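PDB 6T7J: carbon monoxide dehydrogenase from Thermococcus sp. AM4, which catalyses the oxidation of carbon monoxide to carbon dioxide, and was crystallised here with a nickel-free, broken active-site cluster. Local coordinates for residues E135-S140 / L169-L174; F161-D166 / P190-R195. One frame throughout, in Å; residues are numbered along the deposited sequence.

Contact 1: residues E135-S140 / L169-L174; sequences ETLGIS and LRMLAL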
loop_
_atom_site.group_PDB
_atom_site.type_symbol
_atom_site.label_atom_id
_atom_site.label_comp_id
_atom_site.label_asym_id
_atom_site.label_seq_id
_atom_site.Cartn_x
_atom_site.Cartn_y
_atom_site.Cartn_z
ATOM N N GLU A 135 28.566 -15.109 -3.283
ATOM C CA GLU A 135 28.795 -16.415 -2.671
ATOM C C GLU A 135 27.782 -16.686 -1.568
ATOM O O GLU A 135 27.304 -17.817 -1.417
ATOM C CB GLU A 135 30.218 -16.506 -2.115
ATOM C CG GLU A 135 31.321 -16.404 -3.159
ATOM C CD GLU A 135 31.608 -17.720 -3.855
ATOM O OE1 GLU A 135 32.636 -17.806 -4.559
ATOM O OE2 GLU A 135 30.810 -18.666 -3.701
ATOM N N THR A 136 27.437 -15.653 -0.791
ATOM C CA THR A 136 26.488 -15.821 0.306
ATOM C C THR A 136 25.113 -16.257 -0.189
ATOM O O THR A 136 24.379 -16.935 0.538
ATOM C CB THR A 136 26.376 -14.519 1.103
ATOM O OG1 THR A 136 27.687 -14.044 1.431
ATOM C CG2 THR A 136 25.591 -14.736 2.390
ATOM N N LEU A 137 24.745 -15.893 -1.414
ATOM C CA LEU A 137 23.441 -16.258 -1.950
ATOM C C LEU A 137 23.509 -17.448 -2.902
ATOM O O LEU A 137 22.528 -17.727 -3.601
ATOM C CB LEU A 137 22.797 -15.052 -2.634
ATOM C CG LEU A 137 22.796 -13.780 -1.779
ATOM C CD1 LEU A 137 22.725 -12.553 -2.665
ATOM C CD2 LEU A 137 21.657 -13.780 -0.768
ATOM N N GLY A 138 24.635 -18.158 -2.938
ATOM C CA GLY A 138 24.730 -19.400 -3.679
ATOM C C GLY A 138 25.282 -19.295 -5.081
ATOM O O GLY A 138 25.040 -20.197 -5.892
ATOM N N ILE A 139 26.022 -18.237 -5.395
ATOM C CA ILE A 139 26.572 -18.025 -6.729
ATOM C C ILE A 139 28.074 -18.268 -6.668
ATOM O O ILE A 139 28.789 -17.596 -5.913
ATOM C CB ILE A 139 26.257 -16.616 -7.255
ATOM C CG1 ILE A 139 24.743 -16.424 -7.391
ATOM C CG2 ILE A 139 26.961 -16.366 -8.583
ATOM C CD1 ILE A 139 24.302 -14.980 -7.361
ATOM N N SER A 140 28.551 -19.230 -7.455
ATOM C CA SER A 140 29.980 -19.493 -7.529
ATOM C C SER A 140 30.680 -18.374 -8.289
ATOM O O SER A 140 30.214 -17.932 -9.343
ATOM C CB SER A 140 30.243 -20.837 -8.207
ATOM O OG SER A 140 31.632 -21.108 -8.280
ATOM N N LEU A 169 12.892 -15.046 1.160
ATOM C CA LEU A 169 13.754 -14.138 0.414
ATOM C C LEU A 169 15.195 -14.632 0.432
ATOM O O LEU A 169 15.693 -15.111 1.455
ATOM C CB LEU A 169 13.675 -12.733 1.008
ATOM C CG LEU A 169 12.466 -11.884 0.618
ATOM C CD1 LEU A 169 12.365 -10.672 1.519
ATOM C CD2 LEU A 169 12.565 -11.460 -0.839
ATOM N N ARG A 170 15.868 -14.511 -0.715
ATOM C CA ARG A 170 17.242 -14.995 -0.821
ATOM C C ARG A 170 18.170 -14.254 0.134
ATOM O O ARG A 170 19.028 -14.870 0.777
ATOM C CB ARG A 170 17.737 -14.859 -2.260
ATOM C CG ARG A 170 16.880 -15.591 -3.278
ATOM C CD ARG A 170 17.131 -17.089 -3.240
ATOM N NE ARG A 170 18.534 -17.409 -3.478
ATOM C CZ ARG A 170 19.040 -17.712 -4.668
ATOM N NH1 ARG A 170 20.330 -17.989 -4.790
ATOM N NH2 ARG A 170 18.256 -17.738 -5.738
ATOM N N MET A 171 18.003 -12.933 0.254
ATOM C CA MET A 171 18.898 -12.137 1.089
ATOM C C MET A 171 18.870 -12.566 2.553
ATOM O O MET A 171 19.790 -12.220 3.305
ATOM C CB MET A 171 18.546 -10.653 0.972
ATOM C CG MET A 171 18.887 -10.040 -0.377
ATOM S SD MET A 171 20.661 -9.936 -0.676
ATOM C CE MET A 171 21.058 -8.430 0.203
ATOM N N LEU A 172 17.851 -13.324 2.968
ATOM C CA LEU A 172 17.821 -13.871 4.320
ATOM C C LEU A 172 19.020 -14.764 4.615
ATOM O O LEU A 172 19.261 -15.079 5.786
ATOM C CB LEU A 172 16.526 -14.654 4.548
ATOM C CG LEU A 172 15.239 -13.830 4.626
ATOM C CD1 LEU A 172 14.081 -14.690 5.101
ATOM C CD2 LEU A 172 15.423 -12.626 5.533
ATOM N N ALA A 173 19.776 -15.171 3.591
ATOM C CA ALA A 173 21.023 -15.886 3.829
ATOM C C ALA A 173 22.007 -15.071 4.662
ATOM O O ALA A 173 22.967 -15.637 5.195
ATOM C CB ALA A 173 21.663 -16.284 2.497
ATOM N N LEU A 174 21.795 -13.760 4.785
ATOM C CA LEU A 174 22.639 -12.934 5.639
ATOM C C LEU A 174 22.213 -12.956 7.102
ATOM O O LEU A 174 22.962 -12.469 7.954
ATOM C CB LEU A 174 22.645 -11.488 5.132
ATOM C CG LEU A 174 23.400 -11.230 3.827
ATOM C CD1 LEU A 174 22.776 -10.072 3.067
ATOM C CD2 LEU A 174 24.866 -10.955 4.103
#
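L137, just past the end of helix 127-136, lies across the 3-10 turn 170-174 and has by far the most surface covered of any residue here. Its CG stands beside its own backbone N (chi1 -50°). CD2 lies over the backbone of the turn, closest to R170 O at 3.2 Å, and both methyls approach M171 SD, CD1 at 3.9 Å, the two side chains crossing at a slant. A branched leucine suits this place because it can reach backbone and sulphur together, while L153 of helix 146-162 packs against it as well.

R170 secures the same residue through its backbone. Its chain is bent at chi2 and chi3. NH1 donates to L137 O in the guanidinium plane and nearly in line with the carbonyl, but the bond is bent (139° at the hydrogen) and its modelled length of 2.5 Å is doubtful. A carbonyl at a helix C-terminus probably carries extra negative charge, which would suit an arginine partner.

T136 adds a smaller contact. Its CG2, anti to the backbone N, faces L174 CD2 at 4.2 Å, whereas OG1 turns back to S132 O of its own helix. The small A173 lets its CB come within 3.4 Å of T136 O.

The 3-10 turn is itself fixed at its start by E160, whose carboxylate accepts from R170 N and M171 N. Across from it, G138 at positive phi (95°) is the C-prime residue of a Schellman motif, with G138 N bonded to E135 O and I139 N to A134 O; this helix stop packs on the turn within the enzyme's helical region.

Contact 2: residues F161-D166 / P190-R195; sequences FGKPGD and PRAIDR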
loop_
_atom_site.group_PDB
_atom_site.type_symbol
_atom_site.label_atom_id
_atom_site.label_comp_id
_atom_site.label_asym_id
_atom_site.label_seq_id
_atom_site.Cartn_x
_atom_site.Cartn_y
_atom_site.Cartn_z
ATOM N N PHE A 161 12.190 -8.749 -5.394
ATOM C CA PHE A 161 10.988 -7.922 -5.333
ATOM C C PHE A 161 9.726 -8.711 -5.656
ATOM O O PHE A 161 8.666 -8.423 -5.089
ATOM C CB PHE A 161 11.117 -6.728 -6.272
ATOM C CG PHE A 161 12.266 -5.835 -5.942
ATOM C CD1 PHE A 161 12.170 -4.916 -4.909
ATOM C CD2 PHE A 161 13.453 -5.927 -6.647
ATOM C CE1 PHE A 161 13.232 -4.097 -4.593
ATOM C CE2 PHE A 161 14.518 -5.111 -6.338
ATOM C CZ PHE A 161 14.406 -4.191 -5.310
ATOM N N GLY A 162 9.803 -9.701 -6.542
ATOM C CA GLY A 162 8.565 -10.325 -6.970
ATOM C C GLY A 162 8.556 -11.808 -7.284
ATOM O O GLY A 162 7.699 -12.254 -8.053
ATOM N N LYS A 163 9.464 -12.585 -6.697
ATOM C CA LYS A 163 9.503 -14.015 -6.974
ATOM C C LYS A 163 8.175 -14.663 -6.585
ATOM O O LYS A 163 7.559 -14.265 -5.588
ATOM C CB LYS A 163 10.660 -14.681 -6.224
ATOM C CG LYS A 163 10.730 -14.342 -4.748
ATOM C CD LYS A 163 12.136 -14.551 -4.203
ATOM C CE LYS A 163 12.418 -16.021 -3.947
ATOM N NZ LYS A 163 11.484 -16.598 -2.943
ATOM N N PRO A 164 7.707 -15.663 -7.338
ATOM C CA PRO A 164 6.331 -16.147 -7.171
ATOM C C PRO A 164 6.136 -17.230 -6.123
ATOM O O PRO A 164 4.982 -17.517 -5.776
ATOM C CB PRO A 164 6.012 -16.696 -8.566
ATOM C CG PRO A 164 7.331 -17.226 -9.052
ATOM C CD PRO A 164 8.426 -16.418 -8.379
ATOM N N GLY A 165 7.203 -17.838 -5.620
ATOM C CA GLY A 165 7.051 -18.919 -4.672
ATOM C C GLY A 165 6.886 -18.435 -3.247
ATOM O O GLY A 165 7.089 -17.266 -2.921
ATOM N N ASP A 166 6.497 -19.366 -2.381
ATOM C CA ASP A 166 6.460 -19.118 -0.949
ATOM C C ASP A 166 7.799 -19.404 -0.282
ATOM O O ASP A 166 7.866 -19.472 0.950
ATOM C CB ASP A 166 5.349 -19.942 -0.295
ATOM C CG ASP A 166 4.047 -19.169 -0.177
ATOM O OD1 ASP A 166 3.669 -18.489 -1.156
ATOM O OD2 ASP A 166 3.404 -19.237 0.893
ATOM N N PRO A 190 9.636 -13.529 5.137
ATOM C CA PRO A 190 9.180 -12.828 3.934
ATOM C C PRO A 190 9.548 -13.584 2.668
ATOM O O PRO A 190 10.594 -14.231 2.582
ATOM C CB PRO A 190 9.911 -11.484 4.012
ATOM C CG PRO A 190 11.152 -11.784 4.781
ATOM C CD PRO A 190 10.797 -12.871 5.764
ATOM N N ARG A 191 8.669 -13.486 1.671
ATOM C CA ARG A 191 8.799 -14.232 0.426
ATOM C C ARG A 191 9.210 -13.362 -0.753
ATOM O O ARG A 191 10.179 -13.679 -1.449
ATOM C CB ARG A 191 7.476 -14.949 0.119
ATOM C CG ARG A 191 6.973 -15.811 1.270
ATOM C CD ARG A 191 5.458 -15.919 1.272
ATOM N NE ARG A 191 4.822 -14.638 1.560
ATOM C CZ ARG A 191 3.511 -14.469 1.705
ATOM N NH1 ARG A 191 3.022 -13.265 1.964
ATOM N NH2 ARG A 191 2.689 -15.503 1.590
ATOM N N ALA A 192 8.487 -12.272 -1.003
ATOM C CA ALA A 192 8.861 -11.300 -2.023
ATOM C C ALA A 192 8.375 -9.935 -1.561
ATOM O O ALA A 192 7.234 -9.806 -1.108
ATOM C CB ALA A 192 8.266 -11.659 -3.388
ATOM N N ILE A 193 9.235 -8.923 -1.690
ATOM C CA ILE A 193 9.021 -7.654 -0.991
ATOM C C ILE A 193 7.730 -6.987 -1.452
ATOM O O ILE A 193 6.840 -6.675 -0.643
ATOM C CB ILE A 193 10.228 -6.722 -1.193
ATOM C CG1 ILE A 193 11.542 -7.478 -0.995
ATOM C CG2 ILE A 193 10.143 -5.580 -0.227
ATOM C CD1 ILE A 193 12.778 -6.642 -1.303
ATOM N N ASP A 194 7.626 -6.728 -2.760
ATOM C CA ASP A 194 6.430 -6.091 -3.300
ATOM C C ASP A 194 5.179 -6.889 -2.964
ATOM O O ASP A 194 4.117 -6.303 -2.717
ATOM C CB ASP A 194 6.565 -5.916 -4.813
ATOM C CG ASP A 194 7.688 -4.964 -5.194
ATOM O OD1 ASP A 194 8.259 -4.319 -4.290
ATOM O OD2 ASP A 194 7.998 -4.861 -6.401
ATOM N N ARG A 195 5.290 -8.220 -2.917
ATOM C CA ARG A 195 4.154 -9.032 -2.500
ATOM C C ARG A 195 3.779 -8.756 -1.049
ATOM O O ARG A 195 2.594 -8.716 -0.710
ATOM C CB ARG A 195 4.447 -10.519 -2.692
ATOM C CG ARG A 195 3.300 -11.402 -2.220
ATOM C CD ARG A 195 3.709 -12.845 -2.030
ATOM N NE ARG A 195 2.561 -13.670 -1.659
ATOM C CZ ARG A 195 2.553 -14.997 -1.694
ATOM N NH1 ARG A 195 1.463 -15.664 -1.339
ATOM N NH2 ARG A 195 3.636 -15.659 -2.083
HETATM O O HOH W 1 6.166 -14.444 -3.425
#
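In R195, chi1 of 178° sets CG anti to the backbone N and the chain runs extended to NE, whereas R191 turns at NE (chi3 -67°); both guanidinium groups then lie by the D166 carboxylate. R195 NH2 donates to D166 OD1 at 3.0 Å in a salt bridge that meets the oxygen from above the carboxylate plane. D166 OD2 faces the edge of the R191 guanidinium, but its ion pair with R191 NH2 is long, 3.9 Å. The two guanidinium groups lie face to face and offset, R195 CZ 3.3 Å above the R191 plane. Their repulsion is probably offset by D166 and by E196 and E199, which form salt bridges with R191.

A water in the R195 guanidinium plane accepts from R195 NH2 and donates to K163 O, at 2.6 Å, and to G165 O. It thereby satisfies two carbonyls of the loop that have turned toward the arginine.

Further along, A192 holds the N-cap position of helix 193-203. Its CB is small enough to sit 3.5 Å from K163 O, while K163 lays its CG 3.4 Å from R191 O. D194 N donates to F161 O at 3.1 Å on a carbonyl lone pair, so the F161 carbonyl receives a first-turn N-H of helix 193-203. The F161 and I193 side chains run side by side, CD1 to CD1 4.0 Å.

Around this junction, helix 81-115 lends R105, in a salt bridge with D194 OD2 and a cation-pi contact with F161, and S101, A104 and V108 touch the F161 side chain. Helix 212-242 adds M233 and S229, and D194 and R195 pack on the second subunit, where D194 meets its counterpart.

How the contacts relate
Both contacts are partly buried and lie on the same side of the chain's centre, their middles 15 Å apart. Their segments alternate along the chain, so helix 146-162 and the loop after it pass from one to the other. They meet directly: L169 N probably bonds to P190 O, and L169 CD2 packs on R191 O and A192 CA. Contact 1 closes one helix against a 3-10 turn, mainly with aliphatic groups and a single side-chain bond to a backbone oxygen, and no other chain touches it. Contact 2 covers more surface, joins segment 161-166 to the start of helix 193-203, and combines F161 and A192 packing with a salt-bridge network and a water beside the second subunit.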